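Long-range contact in transcobalamin-1 (Homo sapiens, PDB 4KKI), which binds vitamin B12 with femtomolar affinity and protects it from the acid of the stomach: residues N283-A288 against E379-P384. Sequence-based numbering, arbitrary orientation.
Sequences NPNAAA and ERSWGP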
loop_
_atom_site.group_PDB
_atom_site.type_symbol
_atom_site.label_atom_id
_atom_site.label_comp_id
_atom_site.label_asym_id
_atom_site.label_seq_id
_atom_site.Cartn_x
_atom_site.Cartn_y
_atom_site.Cartn_z
ATOM N N ASN A 283 -3.666 -9.397 -8.158
ATOM C CA ASN A 283 -2.632 -9.384 -7.130
ATOM C C ASN A 283 -3.271 -9.298 -5.739
ATOM O O ASN A 283 -4.002 -8.351 -5.451
ATOM C CB ASN A 283 -1.677 -8.208 -7.369
ATOM C CG ASN A 283 -0.405 -8.302 -6.545
ATOM O OD1 ASN A 283 -0.439 -8.612 -5.353
ATOM N ND2 ASN A 283 0.730 -8.028 -7.181
ATOM N N PRO A 284 -2.994 -10.293 -4.876
ATOM C CA PRO A 284 -3.566 -10.384 -3.524
ATOM C C PRO A 284 -3.327 -9.142 -2.668
ATOM O O PRO A 284 -4.159 -8.823 -1.817
ATOM C CB PRO A 284 -2.843 -11.598 -2.914
ATOM C CG PRO A 284 -1.641 -11.815 -3.774
ATOM C CD PRO A 284 -2.061 -11.399 -5.147
ATOM N N ASN A 285 -2.213 -8.451 -2.887
ATOM C CA ASN A 285 -1.948 -7.212 -2.163
ATOM C C ASN A 285 -2.912 -6.114 -2.585
ATOM O O ASN A 285 -3.380 -5.333 -1.758
ATOM C CB ASN A 285 -0.503 -6.750 -2.370
ATOM C CG ASN A 285 0.509 -7.758 -1.862
ATOM O OD1 ASN A 285 0.886 -7.741 -0.691
ATOM N ND2 ASN A 285 0.958 -8.642 -2.747
ATOM N N ALA A 286 -3.212 -6.060 -3.879
ATOM C CA ALA A 286 -4.117 -5.046 -4.402
ATOM C C ALA A 286 -5.557 -5.353 -4.009
ATOM O O ALA A 286 -6.329 -4.447 -3.694
ATOM C CB ALA A 286 -3.984 -4.934 -5.914
ATOM N N ALA A 287 -5.913 -6.634 -4.030
ATOM C CA ALA A 287 -7.251 -7.055 -3.635
ATOM C C ALA A 287 -7.497 -6.731 -2.165
ATOM O O ALA A 287 -8.574 -6.263 -1.795
ATOM C CB ALA A 287 -7.444 -8.541 -3.898
ATOM N N ALA A 288 -6.487 -6.969 -1.335
ATOM C CA ALA A 288 -6.589 -6.691 0.092
ATOM C C ALA A 288 -6.785 -5.207 0.386
ATOM O O ALA A 288 -7.576 -4.838 1.253
ATOM C CB ALA A 288 -5.363 -7.219 0.828
ATOM N N GLU A 379 12.320 -11.068 -4.691
ATOM C CA GLU A 379 10.924 -11.441 -4.526
ATOM C C GLU A 379 10.309 -10.689 -3.351
ATOM O O GLU A 379 10.775 -10.800 -2.217
ATOM C CB GLU A 379 10.792 -12.950 -4.320
ATOM C CG GLU A 379 9.401 -13.490 -4.602
ATOM C CD GLU A 379 9.022 -13.380 -6.067
ATOM O OE1 GLU A 379 9.883 -13.665 -6.928
ATOM O OE2 GLU A 379 7.868 -13.004 -6.357
ATOM N N ARG A 380 9.269 -9.912 -3.630
ATOM C CA ARG A 380 8.549 -9.191 -2.589
ATOM C C ARG A 380 7.149 -9.765 -2.459
ATOM O O ARG A 380 6.765 -10.657 -3.217
ATOM C CB ARG A 380 8.467 -7.703 -2.925
ATOM C CG ARG A 380 9.803 -6.983 -2.943
ATOM C CD ARG A 380 10.324 -6.740 -1.538
ATOM N NE ARG A 380 11.422 -5.777 -1.534
ATOM C CZ ARG A 380 12.708 -6.106 -1.595
ATOM N NH1 ARG A 380 13.066 -7.381 -1.658
ATOM N NH2 ARG A 380 13.636 -5.160 -1.591
ATOM N N SER A 381 6.385 -9.254 -1.501
ATOM C CA SER A 381 5.005 -9.686 -1.324
ATOM C C SER A 381 4.180 -9.291 -2.541
ATOM O O SER A 381 3.304 -10.038 -2.979
ATOM C CB SER A 381 4.407 -9.075 -0.056
ATOM O OG SER A 381 3.056 -9.470 0.112
ATOM N N TRP A 382 4.474 -8.116 -3.090
ATOM C CA TRP A 382 3.786 -7.630 -4.279
ATOM C C TRP A 382 4.201 -8.418 -5.516
ATOM O O TRP A 382 3.460 -8.486 -6.497
ATOM C CB TRP A 382 4.061 -6.140 -4.494
ATOM C CG TRP A 382 3.168 -5.224 -3.717
ATOM C CD1 TRP A 382 3.429 -4.655 -2.505
ATOM C CD2 TRP A 382 1.870 -4.759 -4.107
ATOM N NE1 TRP A 382 2.372 -3.866 -2.114
ATOM C CE2 TRP A 382 1.401 -3.914 -3.080
ATOM C CE3 TRP A 382 1.057 -4.977 -5.224
ATOM C CZ2 TRP A 382 0.157 -3.288 -3.136
ATOM C CZ3 TRP A 382 -0.180 -4.355 -5.278
ATOM C CH2 TRP A 382 -0.617 -3.521 -4.241
ATOM N N GLY A 383 5.388 -9.012 -5.464
ATOM C CA GLY A 383 5.910 -9.773 -6.583
ATOM C C GLY A 383 7.353 -9.417 -6.880
ATOM O O GLY A 383 8.053 -8.899 -6.010
ATOM N N PRO A 384 7.806 -9.701 -8.110
ATOM C CA PRO A 384 9.172 -9.405 -8.561
ATOM C C PRO A 384 9.468 -7.909 -8.550
ATOM O O PRO A 384 8.786 -7.137 -9.223
ATOM C CB PRO A 384 9.188 -9.931 -10.001
ATOM C CG PRO A 384 8.100 -10.948 -10.047
ATOM C CD PRO A 384 7.035 -10.428 -9.131
#
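N285 lays its CB over the broad, flat indole face of W382, 3.4 Å from the centroid of the six-membered ring and 7° off its normal, a CH-pi contact. Chi1 (-61°) sets CG anti to the carbonyl carbon, and from there the amide reaches S381. N285 OD1 accepts a hydrogen bond from S381 OG at 2.9 Å, on an in-plane lone pair, while N285 ND2 gives to S381 O at 2.7 Å from above that carbonyl's plane. Asparagine suits this place because its short amide offers donor and acceptor to one serine, whose hydroxyl and backbone carbonyl answer both.

N283, the N-cap of helix 284-294, crosses W382 at about a right angle, amide and ring planes 53° apart. Its amide caps with OD1 while ND2 binds W382 O at 2.9 Å, on a lone pair. N283 OD1 also accepts from N285 ND2 (3.0 Å), which, with the S381 bonds, helps fix the N285 amide's rotation. An alanine at this N-cap would probably leave W382 O without its ND2 donor and N285 N and ND2 without their shared acceptor, the N285 amide freer to turn. The small A286 lets the W382 ring come close, A286 CB to W382 CZ3 3.9 Å.

T52 and S53 also bind S381. W382, G383 and P384 touch cyanocobalamin. The linked amides and packed ring would probably hold the beta-domain hairpin loop to the helix start in a fixed orientation beside the vitamin.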